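Local atomic coordinates of heavy metal cation tricomponent efflux pump ZneA(CzcA-like) (Cupriavidus metallidurans, PDB entry 4K0J), a protein that probably exports zinc and related heavy-metal cations across the inner membrane in exchange for protons, as the RND-family pump of a tripartite efflux system. Residues C[376-389]-C[459-471]. Sequence-based numbering, arbitrary orientation.
Sequences LMHHFKIPANLLSL and KLFSPMAFAVGFA
Leu376 lays its CB over one face of the Phe470 ring, 3.8 Å from the ring centroid, a CH-pi contact. The same ring receives Met377 CG and Ile382 CD1 at its edge, in plane, so aliphatic groups from both the helix end and the following loop hold it. Ile382 is branched, and each branch has its own task: CG1, beside the backbone N (chi1 -62°), carries CD1 into the angle between Phe466 and Phe470, 3.5 Å from Phe466 CG, while CG2 rests on Pro463. Met377 runs extended at chi2 (-172°), which takes SD to 3.7 Å from Ala467 CB, where a small residue leaves room for sulfur.

Pro463, in the first turn of helix 463-479, offers a compact apolar ring to Pro383 and Asn385. Next to it, Ser388 is small enough for its CB to meet Met464 CB at 3.5 Å, and here the CA atoms of Ser388 and Met464 come to 5.2 Å.

The polar part is slight: Asn385 ND2 makes weak hydrogen bonds to Lys459 O and Leu460 O, both at 3.4 Å. Lys459 itself sends NZ to Asp44 in a salt bridge.

Mainly apolar fit therefore holds the turn between two predicted transmembrane helices (360-380 and 386-409) against the start of a third (464-491).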
ATOM      1  N   LEU C 376     -14.801 -14.294  18.881  1.00 90.75           N
ATOM      2  CA  LEU C 376     -13.912 -13.164  19.111  1.00 82.05           C
ATOM      3  C   LEU C 376     -12.597 -13.323  18.352  1.00 80.36           C
ATOM      4  O   LEU C 376     -11.941 -12.337  18.015  1.00 80.50           O
ATOM      5  CB  LEU C 376     -13.655 -12.982  20.605  1.00 78.90           C
ATOM      6  CG  LEU C 376     -14.926 -12.761  21.425  1.00 79.51           C
ATOM      7  CD1 LEU C 376     -14.583 -12.381  22.853  1.00 85.84           C
ATOM      8  CD2 LEU C 376     -15.802 -11.701  20.778  1.00 71.47           C
ATOM      9  N   MET C 377     -12.217 -14.568  18.086  1.00 74.33           N
ATOM     10  CA  MET C 377     -11.035 -14.837  17.283  1.00 66.94           C
ATOM     11  C   MET C 377     -11.409 -14.802  15.815  1.00 65.73           C
ATOM     12  O   MET C 377     -10.559 -14.601  14.952  1.00 72.78           O
ATOM     13  CB  MET C 377     -10.427 -16.189  17.641  1.00 66.80           C
ATOM     14  CG  MET C 377      -9.871 -16.256  19.051  1.00 72.10           C
ATOM     15  SD  MET C 377      -8.958 -17.778  19.340  1.00 95.32           S
ATOM     16  CE  MET C 377     -10.127 -18.977  18.709  1.00 69.29           C
ATOM     17  N   HIS C 378     -12.692 -14.994  15.537  1.00 61.92           N
ATOM     18  CA  HIS C 378     -13.189 -14.947  14.171  1.00 66.05           C
ATOM     19  C   HIS C 378     -13.226 -13.512  13.663  1.00 67.43           C
ATOM     20  O   HIS C 378     -12.944 -13.251  12.493  1.00 69.00           O
ATOM     21  CB  HIS C 378     -14.586 -15.572  14.085  1.00 74.52           C
ATOM     22  CG  HIS C 378     -15.145 -15.620  12.696  1.00 73.87           C
ATOM     23  ND1 HIS C 378     -15.749 -14.536  12.097  1.00 72.71           N
ATOM     24  CD2 HIS C 378     -15.196 -16.626  11.791  1.00 69.66           C
ATOM     25  CE1 HIS C 378     -16.145 -14.869  10.882  1.00 70.28           C
ATOM     26  NE2 HIS C 378     -15.822 -16.133  10.672  1.00 68.13           N
ATOM     27  N   HIS C 379     -13.572 -12.581  14.548  1.00 68.84           N
ATOM     28  CA  HIS C 379     -13.714 -11.184  14.154  1.00 76.85           C
ATOM     29  C   HIS C 379     -12.437 -10.368  14.348  1.00 88.55           C
ATOM     30  O   HIS C 379     -12.276  -9.312  13.738  1.00 95.54           O
ATOM     31  CB  HIS C 379     -14.900 -10.535  14.868  1.00 80.65           C
ATOM     32  CG  HIS C 379     -16.226 -11.089  14.449  1.00 88.09           C
ATOM     33  ND1 HIS C 379     -16.806 -10.787  13.235  1.00 92.04           N
ATOM     34  CD2 HIS C 379     -17.081 -11.930  15.077  1.00 89.09           C
ATOM     35  CE1 HIS C 379     -17.964 -11.417  13.135  1.00 90.79           C
ATOM     36  NE2 HIS C 379     -18.155 -12.117  14.239  1.00 89.83           N
ATOM     37  N   PHE C 380     -11.532 -10.854  15.192  1.00 94.61           N
ATOM     38  CA  PHE C 380     -10.208 -10.247  15.310  1.00105.67           C
ATOM     39  C   PHE C 380      -9.266 -10.929  14.316  1.00102.12           C
ATOM     40  O   PHE C 380      -8.093 -10.569  14.203  1.00 96.17           O
ATOM     41  CB  PHE C 380      -9.674 -10.364  16.743  1.00117.67           C
ATOM     42  CG  PHE C 380      -8.580  -9.373  17.075  1.00128.93           C
ATOM     43  CD1 PHE C 380      -8.893  -8.107  17.544  1.00134.21           C
ATOM     44  CD2 PHE C 380      -7.241  -9.711  16.933  1.00128.67           C
ATOM     45  CE1 PHE C 380      -7.893  -7.196  17.854  1.00132.95           C
ATOM     46  CE2 PHE C 380      -6.238  -8.804  17.241  1.00126.35           C
ATOM     47  CZ  PHE C 380      -6.565  -7.548  17.702  1.00128.38           C
ATOM     48  N   LYS C 381      -9.804 -11.915  13.599  1.00100.71           N
ATOM     49  CA  LYS C 381      -9.069 -12.661  12.577  1.00 95.54           C
ATOM     50  C   LYS C 381      -7.911 -13.482  13.149  1.00 88.12           C
ATOM     51  O   LYS C 381      -6.949 -13.791  12.449  1.00 92.17           O
ATOM     52  CB  LYS C 381      -8.578 -11.727  11.466  1.00 98.71           C
ATOM     53  CG  LYS C 381      -9.674 -10.896  10.821  1.00 96.70           C
ATOM     54  CD  LYS C 381     -10.794 -11.778  10.304  1.00 99.11           C
ATOM     55  CE  LYS C 381     -11.750 -10.989   9.434  1.00105.32           C
ATOM     56  NZ  LYS C 381     -11.041 -10.409   8.259  1.00110.32           N
ATOM     57  N   ILE C 382      -8.013 -13.838  14.424  1.00 78.74           N
ATOM     58  CA  ILE C 382      -6.986 -14.637  15.083  1.00 74.60           C
ATOM     59  C   ILE C 382      -7.044 -16.079  14.595  1.00 67.19           C
ATOM     60  O   ILE C 382      -8.122 -16.669  14.517  1.00 65.30           O
ATOM     61  CB  ILE C 382      -7.146 -14.583  16.617  1.00 75.22           C
ATOM     62  CG1 ILE C 382      -6.973 -13.146  17.099  1.00 80.76           C
ATOM     63  CG2 ILE C 382      -6.144 -15.498  17.316  1.00 68.91           C
ATOM     64  CD1 ILE C 382      -7.467 -12.917  18.494  1.00 92.20           C
ATOM     65  N   PRO C 383      -5.881 -16.650  14.250  1.00 63.38           N
ATOM     66  CA  PRO C 383      -5.853 -18.029  13.753  1.00 68.45           C
ATOM     67  C   PRO C 383      -6.124 -19.041  14.856  1.00 69.43           C
ATOM     68  O   PRO C 383      -6.269 -18.672  16.023  1.00 71.97           O
ATOM     69  CB  PRO C 383      -4.416 -18.185  13.251  1.00 63.53           C
ATOM     70  CG  PRO C 383      -3.632 -17.232  14.089  1.00 63.20           C
ATOM     71  CD  PRO C 383      -4.537 -16.047  14.275  1.00 60.92           C
ATOM     72  N   ALA C 384      -6.193 -20.312  14.476  1.00 60.22           N
ATOM     73  CA  ALA C 384      -6.364 -21.391  15.434  1.00 48.92           C
ATOM     74  C   ALA C 384      -5.092 -22.231  15.521  1.00 53.05           C
ATOM     75  O   ALA C 384      -5.038 -23.349  15.010  1.00 55.09           O
ATOM     76  CB  ALA C 384      -7.548 -22.251  15.049  1.00 36.91           C
ATOM     77  N   ASN C 385      -4.065 -21.672  16.154  1.00 50.26           N
ATOM     78  CA  ASN C 385      -2.844 -22.411  16.446  1.00 51.25           C
ATOM     79  C   ASN C 385      -3.125 -23.683  17.236  1.00 52.54           C
ATOM     80  O   ASN C 385      -3.521 -23.633  18.397  1.00 57.17           O
ATOM     81  CB  ASN C 385      -1.870 -21.538  17.237  1.00 59.47           C
ATOM     82  CG  ASN C 385      -0.840 -20.867  16.359  1.00 70.83           C
ATOM     83  OD1 ASN C 385      -0.908 -20.932  15.131  1.00 77.87           O
ATOM     84  ND2 ASN C 385       0.125 -20.208  16.990  1.00 74.09           N
ATOM     85  N   LEU C 386      -2.914 -24.826  16.601  1.00 50.55           N
ATOM     86  CA  LEU C 386      -3.119 -26.098  17.263  1.00 53.73           C
ATOM     87  C   LEU C 386      -2.054 -26.330  18.326  1.00 62.83           C
ATOM     88  O   LEU C 386      -2.322 -26.951  19.349  1.00 71.46           O
ATOM     89  CB  LEU C 386      -3.100 -27.223  16.233  1.00 58.34           C
ATOM     90  CG  LEU C 386      -4.076 -27.012  15.074  1.00 56.12           C
ATOM     91  CD1 LEU C 386      -3.651 -27.816  13.858  1.00 53.10           C
ATOM     92  CD2 LEU C 386      -5.496 -27.373  15.490  1.00 50.72           C
ATOM     93  N   LEU C 387      -0.846 -25.824  18.082  1.00 65.09           N
ATOM     94  CA  LEU C 387       0.259 -25.974  19.029  1.00 64.68           C
ATOM     95  C   LEU C 387      -0.031 -25.293  20.359  1.00 75.40           C
ATOM     96  O   LEU C 387       0.435 -25.742  21.406  1.00 84.04           O
ATOM     97  CB  LEU C 387       1.556 -25.408  18.451  1.00 64.35           C
ATOM     98  CG  LEU C 387       2.267 -26.220  17.369  1.00 67.51           C
ATOM     99  CD1 LEU C 387       3.658 -25.656  17.096  1.00 48.91           C
ATOM    100  CD2 LEU C 387       2.340 -27.691  17.757  1.00 78.45           C
ATOM    101  N   SER C 388      -0.796 -24.207  20.318  1.00 75.30           N
ATOM    102  CA  SER C 388      -1.086 -23.442  21.525  1.00 77.80           C
ATOM    103  C   SER C 388      -2.486 -23.719  22.081  1.00 71.93           C
ATOM    104  O   SER C 388      -2.727 -23.550  23.275  1.00 79.98           O
ATOM    105  CB  SER C 388      -0.879 -21.943  21.281  1.00 85.68           C
ATOM    106  OG  SER C 388      -1.893 -21.411  20.446  1.00 92.13           O
ATOM    107  N   LEU C 389      -3.405 -24.146  21.220  1.00 57.73           N
ATOM    108  CA  LEU C 389      -4.738 -24.529  21.680  1.00 51.17           C
ATOM    109  C   LEU C 389      -4.707 -25.884  22.371  1.00 57.53           C
ATOM    110  O   LEU C 389      -5.612 -26.230  23.128  1.00 64.38           O
ATOM    111  CB  LEU C 389      -5.738 -24.557  20.528  1.00 43.25           C
ATOM    112  CG  LEU C 389      -6.665 -23.345  20.473  1.00 62.03           C
ATOM    113  CD1 LEU C 389      -5.858 -22.062  20.352  1.00 68.03           C
ATOM    114  CD2 LEU C 389      -7.653 -23.478  19.328  1.00 70.10           C
ATOM    115  N   LYS C 459       4.841 -15.256  17.866  1.00 58.11           N
ATOM    116  CA  LYS C 459       4.089 -16.001  16.852  1.00 50.34           C
ATOM    117  C   LYS C 459       3.684 -17.383  17.360  1.00 48.22           C
ATOM    118  O   LYS C 459       2.596 -17.877  17.061  1.00 49.13           O
ATOM    119  CB  LYS C 459       4.902 -16.144  15.565  1.00 54.55           C
ATOM    120  CG  LYS C 459       5.241 -14.831  14.886  1.00 61.33           C
ATOM    121  CD  LYS C 459       6.514 -14.955  14.059  1.00 66.46           C
ATOM    122  CE  LYS C 459       7.092 -13.588  13.733  1.00 71.10           C
ATOM    123  NZ  LYS C 459       8.495 -13.670  13.237  1.00 70.17           N
ATOM    124  N   LEU C 460       4.563 -17.996  18.144  1.00 49.07           N
ATOM    125  CA  LEU C 460       4.286 -19.306  18.710  1.00 54.01           C
ATOM    126  C   LEU C 460       3.171 -19.256  19.767  1.00 69.02           C
ATOM    127  O   LEU C 460       2.207 -20.020  19.697  1.00 75.23           O
ATOM    128  CB  LEU C 460       5.563 -19.895  19.307  1.00 54.22           C
ATOM    129  CG  LEU C 460       5.619 -21.419  19.416  1.00 71.29           C
ATOM    130  CD1 LEU C 460       5.415 -22.062  18.050  1.00 70.88           C
ATOM    131  CD2 LEU C 460       6.944 -21.861  20.018  1.00 79.64           C
ATOM    132  N   PHE C 461       3.301 -18.345  20.731  1.00 67.62           N
ATOM    133  CA  PHE C 461       2.393 -18.290  21.880  1.00 52.01           C
ATOM    134  C   PHE C 461       1.541 -17.032  21.931  1.00 52.31           C
ATOM    135  O   PHE C 461       1.515 -16.349  22.951  1.00 57.08           O
ATOM    136  CB  PHE C 461       3.187 -18.381  23.184  1.00 60.03           C
ATOM    137  CG  PHE C 461       3.653 -19.763  23.514  1.00 72.84           C
ATOM    138  CD1 PHE C 461       4.837 -20.253  22.992  1.00 75.34           C
ATOM    139  CD2 PHE C 461       2.906 -20.574  24.348  1.00 74.34           C
ATOM    140  CE1 PHE C 461       5.265 -21.529  23.294  1.00 77.06           C
ATOM    141  CE2 PHE C 461       3.328 -21.850  24.655  1.00 77.12           C
ATOM    142  CZ  PHE C 461       4.508 -22.329  24.127  1.00 76.73           C
ATOM    143  N   SER C 462       0.847 -16.721  20.844  1.00 64.60           N
ATOM    144  CA  SER C 462      -0.045 -15.558  20.823  1.00 74.29           C
ATOM    145  C   SER C 462      -1.533 -15.907  20.729  1.00 80.61           C
ATOM    146  O   SER C 462      -2.335 -15.350  21.480  1.00 87.88           O
ATOM    147  CB  SER C 462       0.345 -14.563  19.725  1.00 85.02           C
ATOM    148  OG  SER C 462      -0.605 -13.516  19.631  1.00 92.64           O
ATOM    149  N   PRO C 463      -1.916 -16.814  19.804  1.00 79.28           N
ATOM    150  CA  PRO C 463      -3.331 -17.195  19.756  1.00 81.81           C
ATOM    151  C   PRO C 463      -3.814 -17.790  21.068  1.00 81.79           C
ATOM    152  O   PRO C 463      -4.994 -17.668  21.387  1.00 86.10           O
ATOM    153  CB  PRO C 463      -3.365 -18.262  18.663  1.00 90.47           C
ATOM    154  CG  PRO C 463      -2.237 -17.907  17.774  1.00 92.93           C
ATOM    155  CD  PRO C 463      -1.161 -17.415  18.688  1.00 84.43           C
ATOM    156  N   MET C 464      -2.916 -18.424  21.817  1.00 74.15           N
ATOM    157  CA  MET C 464      -3.280 -18.952  23.125  1.00 69.06           C
ATOM    158  C   MET C 464      -3.689 -17.836  24.075  1.00 70.31           C
ATOM    159  O   MET C 464      -4.662 -17.968  24.809  1.00 64.49           O
ATOM    160  CB  MET C 464      -2.128 -19.734  23.747  1.00 57.99           C
ATOM    161  CG  MET C 464      -2.434 -20.212  25.156  1.00 50.98           C
ATOM    162  SD  MET C 464      -0.962 -20.723  26.042  1.00 83.81           S
ATOM    163  CE  MET C 464      -0.311 -21.937  24.898  1.00 45.21           C
ATOM    164  N   ALA C 465      -2.934 -16.742  24.065  1.00 77.57           N
ATOM    165  CA  ALA C 465      -3.193 -15.625  24.964  1.00 82.97           C
ATOM    166  C   ALA C 465      -4.582 -15.054  24.722  1.00 82.03           C
ATOM    167  O   ALA C 465      -5.337 -14.801  25.663  1.00 88.55           O
ATOM    168  CB  ALA C 465      -2.141 -14.551  24.784  1.00 89.75           C
ATOM    169  N   PHE C 466      -4.917 -14.868  23.452  1.00 75.54           N
ATOM    170  CA  PHE C 466      -6.218 -14.330  23.088  1.00 76.44           C
ATOM    171  C   PHE C 466      -7.340 -15.317  23.378  1.00 79.78           C
ATOM    172  O   PHE C 466      -8.336 -14.965  24.003  1.00 81.22           O
ATOM    173  CB  PHE C 466      -6.240 -13.939  21.616  1.00 78.43           C
ATOM    174  CG  PHE C 466      -5.479 -12.684  21.316  1.00 86.63           C
ATOM    175  CD1 PHE C 466      -5.956 -11.452  21.736  1.00 92.49           C
ATOM    176  CD2 PHE C 466      -4.294 -12.730  20.602  1.00 87.57           C
ATOM    177  CE1 PHE C 466      -5.261 -10.291  21.457  1.00 95.87           C
ATOM    178  CE2 PHE C 466      -3.594 -11.572  20.318  1.00 91.04           C
ATOM    179  CZ  PHE C 466      -4.079 -10.351  20.746  1.00 95.34           C
ATOM    180  N   ALA C 467      -7.170 -16.552  22.916  1.00 78.80           N
ATOM    181  CA  ALA C 467      -8.168 -17.593  23.120  1.00 77.96           C
ATOM    182  C   ALA C 467      -8.495 -17.722  24.597  1.00 74.70           C
ATOM    183  O   ALA C 467      -9.660 -17.742  24.987  1.00 81.01           O
ATOM    184  CB  ALA C 467      -7.666 -18.915  22.573  1.00 80.05           C
ATOM    185  N   VAL C 468      -7.452 -17.785  25.413  1.00 67.58           N
ATOM    186  CA  VAL C 468      -7.606 -17.881  26.856  1.00 72.11           C
ATOM    187  C   VAL C 468      -8.279 -16.639  27.423  1.00 77.65           C
ATOM    188  O   VAL C 468      -9.144 -16.751  28.280  1.00 85.17           O
ATOM    189  CB  VAL C 468      -6.254 -18.121  27.561  1.00 71.53           C
ATOM    190  CG1 VAL C 468      -6.367 -17.857  29.052  1.00 65.06           C
ATOM    191  CG2 VAL C 468      -5.773 -19.539  27.307  1.00 77.07           C
ATOM    192  N   GLY C 469      -7.896 -15.460  26.940  1.00 67.08           N
ATOM    193  CA  GLY C 469      -8.517 -14.228  27.401  1.00 55.00           C
ATOM    194  C   GLY C 469     -10.021 -14.224  27.173  1.00 55.47           C
ATOM    195  O   GLY C 469     -10.815 -14.116  28.115  1.00 51.56           O
ATOM    196  N   PHE C 470     -10.402 -14.356  25.906  1.00 62.51           N
ATOM    197  CA  PHE C 470     -11.801 -14.366  25.496  1.00 66.38           C
ATOM    198  C   PHE C 470     -12.589 -15.442  26.230  1.00 66.78           C
ATOM    199  O   PHE C 470     -13.653 -15.169  26.781  1.00 66.61           O
ATOM    200  CB  PHE C 470     -11.910 -14.593  23.986  1.00 60.38           C
ATOM    201  CG  PHE C 470     -11.085 -13.646  23.169  1.00 55.21           C
ATOM    202  CD1 PHE C 470     -10.895 -12.338  23.580  1.00 55.50           C
ATOM    203  CD2 PHE C 470     -10.492 -14.068  21.990  1.00 61.70           C
ATOM    204  CE1 PHE C 470     -10.131 -11.470  22.830  1.00 66.86           C
ATOM    205  CE2 PHE C 470      -9.725 -13.207  21.233  1.00 60.39           C
ATOM    206  CZ  PHE C 470      -9.543 -11.906  21.651  1.00 66.60           C
ATOM    207  N   ALA C 471     -12.058 -16.662  26.236  1.00 61.54           N
ATOM    208  CA  ALA C 471     -12.729 -17.778  26.892  1.00 64.26           C
ATOM    209  C   ALA C 471     -12.852 -17.550  28.391  1.00 84.10           C
ATOM    210  O   ALA C 471     -13.771 -18.061  29.026  1.00 93.50           O
ATOM    211  CB  ALA C 471     -11.999 -19.072  26.619  1.00 46.56           C
TER